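Local coordinates for cricket paralysis virus 1A protein (Cricket paralysis virus, PDB 6C3R) that suppresses antiviral RNA silencing in insect cells by inactivating host AGO2 and recruiting a cellular ubiquitin ligase complex that promotes its degradation, at residues 75-80 / 117-122; 83-88 / 130-135. One frame throughout, in Å; residues are numbered along the deposited sequence.

Contact 1 (75-80 / 117-122); sequences YNFEEW and LDWFQQ
Phe77 and Trp80 of helix 77-90 both set a ring edge against one face of the Trp119 indole on helix 117-123, a worked example of how T-shaped stacking can join two helices whose backbones stay well apart. Phe77 and Trp119 hold the closest CA atoms, and these are still 11.0 Å from each other. Rings therefore span the gap: Phe77, Trp80 and Trp119 all have CG anti to the backbone N, beside the carbonyl carbon (chi1 -172° for Phe77, -179° for Trp80), and their rings reach into the space between the helices. Phe77 works on the pyrrole half of the indole: its CZ lies 3.7 Å from Trp119 CD1, and its ring stands almost upright on the five-membered ring, the planes 85° apart. Trp80 takes the benzo half, with its CZ3 3.6 Å from Trp119 CH2 and a somewhat more tilted pair of six-membered rings. A looser touch joins Trp80 CH2 to Phe120 CZ at 4.2 Å; Phe120 also packs against Phe28 and Phe113.

At the start of helix 77-90, Asn76 is the N-cap. Its OD1 accepts from Glu78 N, in the carbonyl plane, and from Glu79 N at 3.2 Å, above that plane, so one oxygen takes up two amides of the first turn. The indole N-H of Trp80 is spent on Ile66 O of helix 53-70. What crosses between the segments is thus wholly aromatic, and its attraction should come from dispersion and from weakly positive C-H edges resting on the pi cloud of Trp119.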
loop_
_atom_site.group_PDB
_atom_site.type_symbol
_atom_site.label_atom_id
_atom_site.label_comp_id
_atom_site.label_asym_id
_atom_site.label_seq_id
_atom_site.Cartn_x
_atom_site.Cartn_y
_atom_site.Cartn_z
ATOM N N TYR A 75 18.696 -4.618 -23.325
ATOM C CA TYR A 75 18.222 -5.372 -22.193
ATOM C C TYR A 75 17.022 -6.177 -22.623
ATOM O O TYR A 75 16.258 -5.759 -23.469
ATOM C CB TYR A 75 17.844 -4.478 -21.018
ATOM C CG TYR A 75 17.625 -5.240 -19.740
ATOM C CD1 TYR A 75 18.694 -5.589 -18.925
ATOM C CD2 TYR A 75 16.359 -5.635 -19.353
ATOM C CE1 TYR A 75 18.503 -6.305 -17.757
ATOM C CE2 TYR A 75 16.154 -6.351 -18.190
ATOM C CZ TYR A 75 17.229 -6.687 -17.395
ATOM O OH TYR A 75 17.035 -7.393 -16.237
ATOM N N ASN A 76 16.867 -7.341 -22.021
ATOM C CA ASN A 76 15.750 -8.206 -22.304
ATOM C C ASN A 76 14.420 -7.516 -21.996
ATOM O O ASN A 76 14.076 -7.309 -20.823
ATOM C CB ASN A 76 15.920 -9.486 -21.492
ATOM C CG ASN A 76 14.940 -10.551 -21.881
ATOM O OD1 ASN A 76 13.734 -10.307 -22.022
ATOM N ND2 ASN A 76 15.451 -11.747 -22.063
ATOM N N PHE A 77 13.672 -7.183 -23.046
ATOM C CA PHE A 77 12.453 -6.362 -22.887
ATOM C C PHE A 77 11.316 -7.007 -22.082
ATOM O O PHE A 77 10.484 -6.293 -21.506
ATOM C CB PHE A 77 11.926 -5.891 -24.239
ATOM C CG PHE A 77 10.794 -4.897 -24.143
ATOM C CD1 PHE A 77 11.018 -3.602 -23.675
ATOM C CD2 PHE A 77 9.507 -5.248 -24.524
ATOM C CE1 PHE A 77 9.972 -2.684 -23.585
ATOM C CE2 PHE A 77 8.467 -4.328 -24.437
ATOM C CZ PHE A 77 8.697 -3.043 -23.972
ATOM N N GLU A 78 11.297 -8.331 -22.024
ATOM C CA GLU A 78 10.266 -9.061 -21.292
ATOM C C GLU A 78 10.631 -9.130 -19.823
ATOM O O GLU A 78 9.786 -9.077 -18.925
ATOM C CB GLU A 78 10.126 -10.478 -21.865
ATOM C CG GLU A 78 9.849 -10.511 -23.370
ATOM C CD GLU A 78 8.521 -9.879 -23.736
ATOM O OE1 GLU A 78 8.469 -9.218 -24.785
ATOM O OE2 GLU A 78 7.535 -10.028 -22.971
ATOM N N GLU A 79 11.914 -9.253 -19.574
ATOM C CA GLU A 79 12.425 -9.155 -18.219
ATOM C C GLU A 79 12.290 -7.755 -17.667
ATOM O O GLU A 79 12.048 -7.585 -16.501
ATOM C CB GLU A 79 13.875 -9.607 -18.183
ATOM C CG GLU A 79 14.010 -11.089 -18.482
ATOM C CD GLU A 79 13.351 -11.948 -17.424
ATOM O OE1 GLU A 79 12.654 -12.920 -17.782
ATOM O OE2 GLU A 79 13.533 -11.658 -16.226
ATOM N N TRP A 80 12.450 -6.755 -18.521
ATOM C CA TRP A 80 12.161 -5.392 -18.135
ATOM C C TRP A 80 10.696 -5.260 -17.734
ATOM O O TRP A 80 10.394 -4.658 -16.699
ATOM C CB TRP A 80 12.474 -4.431 -19.262
ATOM C CG TRP A 80 12.204 -2.989 -18.888
ATOM C CD1 TRP A 80 13.016 -2.165 -18.173
ATOM C CD2 TRP A 80 11.036 -2.228 -19.198
ATOM N NE1 TRP A 80 12.434 -0.939 -18.029
ATOM C CE2 TRP A 80 11.215 -0.953 -18.654
ATOM C CE3 TRP A 80 9.856 -2.508 -19.868
ATOM C CZ2 TRP A 80 10.250 0.056 -18.778
ATOM C CZ3 TRP A 80 8.896 -1.505 -19.995
ATOM C CH2 TRP A 80 9.102 -0.239 -19.456
ATOM N N LEU A 117 7.854 3.370 -28.638
ATOM C CA LEU A 117 6.748 4.332 -28.705
ATOM C C LEU A 117 5.359 3.686 -28.698
ATOM O O LEU A 117 4.477 4.081 -27.949
ATOM C CB LEU A 117 6.898 5.203 -29.954
ATOM C CG LEU A 117 8.128 6.117 -29.965
ATOM C CD1 LEU A 117 8.357 6.637 -31.365
ATOM C CD2 LEU A 117 7.985 7.274 -28.989
ATOM N N ASP A 118 5.173 2.683 -29.533
ATOM C CA ASP A 118 3.899 1.983 -29.588
ATOM C C ASP A 118 3.554 1.415 -28.224
ATOM O O ASP A 118 2.433 1.586 -27.755
ATOM C CB ASP A 118 3.917 0.869 -30.637
ATOM C CG ASP A 118 3.936 1.407 -32.063
ATOM O OD1 ASP A 118 3.380 2.505 -32.305
ATOM O OD2 ASP A 118 4.503 0.729 -32.956
ATOM N N TRP A 119 4.531 0.783 -27.577
ATOM C CA TRP A 119 4.320 0.194 -26.252
ATOM C C TRP A 119 3.873 1.238 -25.220
ATOM O O TRP A 119 2.948 0.986 -24.473
ATOM C CB TRP A 119 5.576 -0.550 -25.785
ATOM C CG TRP A 119 5.357 -1.360 -24.557
ATOM C CD1 TRP A 119 5.045 -2.679 -24.494
ATOM C CD2 TRP A 119 5.431 -0.899 -23.198
ATOM N NE1 TRP A 119 4.909 -3.071 -23.189
ATOM C CE2 TRP A 119 5.135 -2.001 -22.371
ATOM C CE3 TRP A 119 5.695 0.350 -22.602
ATOM C CZ2 TRP A 119 5.115 -1.906 -20.994
ATOM C CZ3 TRP A 119 5.674 0.448 -21.231
ATOM C CH2 TRP A 119 5.385 -0.670 -20.435
ATOM N N PHE A 120 4.527 2.392 -25.183
ATOM C CA PHE A 120 4.154 3.468 -24.243
ATOM C C PHE A 120 2.805 4.111 -24.534
ATOM O O PHE A 120 2.169 4.659 -23.645
ATOM C CB PHE A 120 5.238 4.556 -24.167
ATOM C CG PHE A 120 6.380 4.161 -23.306
ATOM C CD1 PHE A 120 6.245 4.170 -21.929
ATOM C CD2 PHE A 120 7.561 3.699 -23.861
ATOM C CE1 PHE A 120 7.284 3.754 -21.121
ATOM C CE2 PHE A 120 8.598 3.288 -23.062
ATOM C CZ PHE A 120 8.461 3.313 -21.693
ATOM N N GLN A 121 2.405 4.056 -25.798
ATOM C CA GLN A 121 1.089 4.506 -26.229
ATOM C C GLN A 121 -0.016 3.538 -25.715
ATOM O O GLN A 121 -1.086 3.984 -25.271
ATOM C CB GLN A 121 1.092 4.651 -27.761
ATOM C CG GLN A 121 -0.011 5.529 -28.309
ATOM C CD GLN A 121 0.184 6.996 -27.976
ATOM O OE1 GLN A 121 0.988 7.681 -28.613
ATOM N NE2 GLN A 121 -0.586 7.498 -26.995
ATOM N N GLN A 122 0.258 2.230 -25.738
ATOM C CA GLN A 122 -0.665 1.265 -25.162
ATOM C C GLN A 122 -0.708 1.308 -23.645
ATOM O O GLN A 122 -1.791 1.255 -23.055
ATOM C CB GLN A 122 -0.356 -0.142 -25.594
ATOM C CG GLN A 122 -1.337 -1.181 -25.021
ATOM C CD GLN A 122 -2.841 -0.892 -25.233
ATOM O OE1 GLN A 122 -3.240 -0.158 -26.150
ATOM N NE2 GLN A 122 -3.682 -1.505 -24.382
#

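Contact 2 (83-88 / 130-135)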
loop_
_atom_site.group_PDB
_atom_site.type_symbol
_atom_site.label_atom_id
_atom_site.label_comp_id
_atom_site.label_asym_id
_atom_site.label_seq_id
_atom_site.Cartn_x
_atom_site.Cartn_y
_atom_site.Cartn_z
ATOM N N LEU A 83 9.837 -6.545 -14.317
ATOM C CA LEU A 83 10.186 -5.589 -13.263
ATOM C C LEU A 83 9.084 -4.549 -13.090
ATOM O O LEU A 83 8.685 -4.238 -11.991
ATOM C CB LEU A 83 11.495 -4.857 -13.567
ATOM C CG LEU A 83 12.833 -5.597 -13.534
ATOM C CD1 LEU A 83 13.922 -4.767 -14.185
ATOM C CD2 LEU A 83 13.202 -5.934 -12.106
ATOM N N VAL A 84 8.574 -4.034 -14.186
ATOM C CA VAL A 84 7.456 -3.115 -14.103
ATOM C C VAL A 84 6.272 -3.781 -13.397
ATOM O O VAL A 84 5.598 -3.168 -12.597
ATOM C CB VAL A 84 7.052 -2.582 -15.497
ATOM C CG1 VAL A 84 5.840 -1.690 -15.395
ATOM C CG2 VAL A 84 8.209 -1.805 -16.106
ATOM N N TRP A 85 6.020 -5.033 -13.730
ATOM C CA TRP A 85 4.926 -5.792 -13.134
ATOM C C TRP A 85 5.087 -5.945 -11.615
ATOM O O TRP A 85 4.133 -5.795 -10.870
ATOM C CB TRP A 85 4.793 -7.156 -13.835
ATOM C CG TRP A 85 3.814 -8.060 -13.157
ATOM C CD1 TRP A 85 4.073 -9.277 -12.589
ATOM C CD2 TRP A 85 2.424 -7.798 -12.942
ATOM N NE1 TRP A 85 2.934 -9.780 -12.031
ATOM C CE2 TRP A 85 1.901 -8.902 -12.240
ATOM C CE3 TRP A 85 1.567 -6.734 -13.277
ATOM C CZ2 TRP A 85 0.551 -8.976 -11.863
ATOM C CZ3 TRP A 85 0.231 -6.803 -12.905
ATOM C CH2 TRP A 85 -0.266 -7.916 -12.206
ATOM N N LYS A 86 6.301 -6.241 -11.175
ATOM C CA LYS A 86 6.621 -6.260 -9.740
ATOM C C LYS A 86 6.448 -4.918 -9.037
ATOM O O LYS A 86 6.037 -4.882 -7.884
ATOM C CB LYS A 86 8.032 -6.728 -9.514
ATOM C CG LYS A 86 8.204 -8.210 -9.692
ATOM C CD LYS A 86 9.678 -8.496 -9.906
ATOM C CE LYS A 86 9.993 -9.966 -9.814
ATOM N NZ LYS A 86 11.313 -10.189 -10.471
ATOM N N PHE A 87 6.812 -3.836 -9.713
ATOM C CA PHE A 87 6.555 -2.486 -9.223
ATOM C C PHE A 87 5.059 -2.283 -9.080
ATOM O O PHE A 87 4.596 -1.921 -8.016
ATOM C CB PHE A 87 7.143 -1.430 -10.165
ATOM C CG PHE A 87 6.978 -0.029 -9.674
ATOM C CD1 PHE A 87 5.841 0.701 -9.991
ATOM C CD2 PHE A 87 7.950 0.560 -8.881
ATOM C CE1 PHE A 87 5.653 2.002 -9.523
ATOM C CE2 PHE A 87 7.790 1.864 -8.427
ATOM C CZ PHE A 87 6.623 2.583 -8.735
ATOM N N VAL A 88 4.326 -2.508 -10.161
ATOM C CA VAL A 88 2.868 -2.413 -10.185
ATOM C C VAL A 88 2.235 -3.272 -9.076
ATOM O O VAL A 88 1.368 -2.796 -8.372
ATOM C CB VAL A 88 2.327 -2.792 -11.585
ATOM C CG1 VAL A 88 0.863 -3.180 -11.557
ATOM C CG2 VAL A 88 2.515 -1.631 -12.554
ATOM N N ASP A 130 -6.563 -6.477 -14.443
ATOM C CA ASP A 130 -6.590 -7.667 -15.280
ATOM C C ASP A 130 -5.965 -7.419 -16.642
ATOM O O ASP A 130 -5.214 -8.266 -17.144
ATOM C CB ASP A 130 -8.022 -8.162 -15.419
ATOM C CG ASP A 130 -8.637 -8.493 -14.080
ATOM O OD1 ASP A 130 -8.309 -9.577 -13.563
ATOM O OD2 ASP A 130 -9.405 -7.660 -13.531
ATOM N N GLU A 131 -6.259 -6.253 -17.221
ATOM C CA GLU A 131 -5.609 -5.823 -18.465
ATOM C C GLU A 131 -4.110 -5.604 -18.287
ATOM O O GLU A 131 -3.311 -6.014 -19.127
ATOM C CB GLU A 131 -6.224 -4.525 -18.991
ATOM C CG GLU A 131 -5.715 -4.141 -20.381
ATOM C CD GLU A 131 -6.194 -2.786 -20.831
ATOM O OE1 GLU A 131 -7.057 -2.190 -20.151
ATOM O OE2 GLU A 131 -5.679 -2.307 -21.865
ATOM N N CYS A 132 -3.765 -4.912 -17.207
ATOM C CA CYS A 132 -2.382 -4.692 -16.807
ATOM C C CYS A 132 -1.552 -5.966 -16.679
ATOM O O CYS A 132 -0.424 -6.018 -17.146
ATOM C CB CYS A 132 -2.349 -3.955 -15.477
ATOM S SG CYS A 132 -0.679 -3.501 -15.035
ATOM N N ARG A 133 -2.106 -6.987 -16.040
ATOM C CA ARG A 133 -1.419 -8.269 -15.912
ATOM C C ARG A 133 -1.156 -8.903 -17.278
ATOM O O ARG A 133 -0.087 -9.474 -17.501
ATOM C CB ARG A 133 -2.202 -9.222 -14.994
ATOM C CG ARG A 133 -1.590 -10.618 -14.866
ATOM C CD ARG A 133 -2.068 -11.382 -13.628
ATOM N NE ARG A 133 -3.536 -11.473 -13.525
ATOM C CZ ARG A 133 -4.316 -10.806 -12.657
ATOM N NH1 ARG A 133 -3.817 -9.953 -11.753
ATOM N NH2 ARG A 133 -5.634 -10.995 -12.689
ATOM N N ALA A 134 -2.118 -8.793 -18.185
ATOM C CA ALA A 134 -1.980 -9.370 -19.519
ATOM C C ALA A 134 -0.953 -8.609 -20.348
ATOM O O ALA A 134 -0.094 -9.204 -21.013
ATOM C CB ALA A 134 -3.329 -9.383 -20.222
ATOM N N PHE A 135 -1.051 -7.285 -20.281
ATOM C CA PHE A 135 -0.115 -6.376 -20.933
ATOM C C PHE A 135 1.337 -6.598 -20.534
ATOM O O PHE A 135 2.214 -6.607 -21.399
ATOM C CB PHE A 135 -0.498 -4.926 -20.642
ATOM C CG PHE A 135 0.335 -3.914 -21.387
ATOM C CD1 PHE A 135 0.343 -3.889 -22.778
ATOM C CD2 PHE A 135 1.087 -2.974 -20.701
ATOM C CE1 PHE A 135 1.096 -2.962 -23.461
ATOM C CE2 PHE A 135 1.841 -2.041 -21.379
ATOM C CZ PHE A 135 1.845 -2.030 -22.766
#
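Trp85 lays the far rim of its indole against helix 129-136, reaching Arg133 and Cys132 in a near-antiparallel helix pair: the axes of the short segments 83-88 and 130-135 run at 157° and approach to 10.5 Å. The first shell is an indole crossing an arginine stem. Trp85 CH2 sits 3.6 Å from Arg133 CB, while Trp85 CZ3 comes within 3.7 Å of Arg133 CA, so the ring rests on backbone as well as side chain. Farther along, CG and CD of Arg133 pass beside CZ2, and the guanidinium plane is turned 75° from that of the indole. Cys132 meets the same indole at its edge, a sulfur-aromatic contact with SG 5.3 Å from the centroid of the six-membered ring. One turn on from Trp85, Val88 adds CG1, anti to its backbone N, which lies 3.8 Å from Cys132 SG.

Outward from this shell, Leu136 packs on Trp85 and Val126 on Cys132, while Lys86 turns elsewhere and hydrogen-bonds Tyr97 OH of the second subunit. Arg133 is involved in inhibiting host stress granule formation; its aliphatic stem packs on the tryptophan. Its chain bends at chi3 (54°), and the guanidinium is tied back to its own helix by a salt bridge from Arg133 NH2 to Asp130 OD1, 3.2 Å long.

Both contacts draw on helix 77-90: its first turn faces helix 117-123 in contact 1, and its later turns face helix 129-136 in contact 2, the next helix in the chain. Each is partly buried, and their centres lie about 12 Å apart. Contact 1 has two buried participants, Trp80 and Phe120, and depends on ring against ring. In contact 2 Cys132 alone of the touching residues is buried; sulfur and aliphatic carbon replace most of the aromatic surface, and a charged group lies at the margin. Phe135 bridges the two by stacking on Trp119, and Gln122 packs beside Phe135 as well.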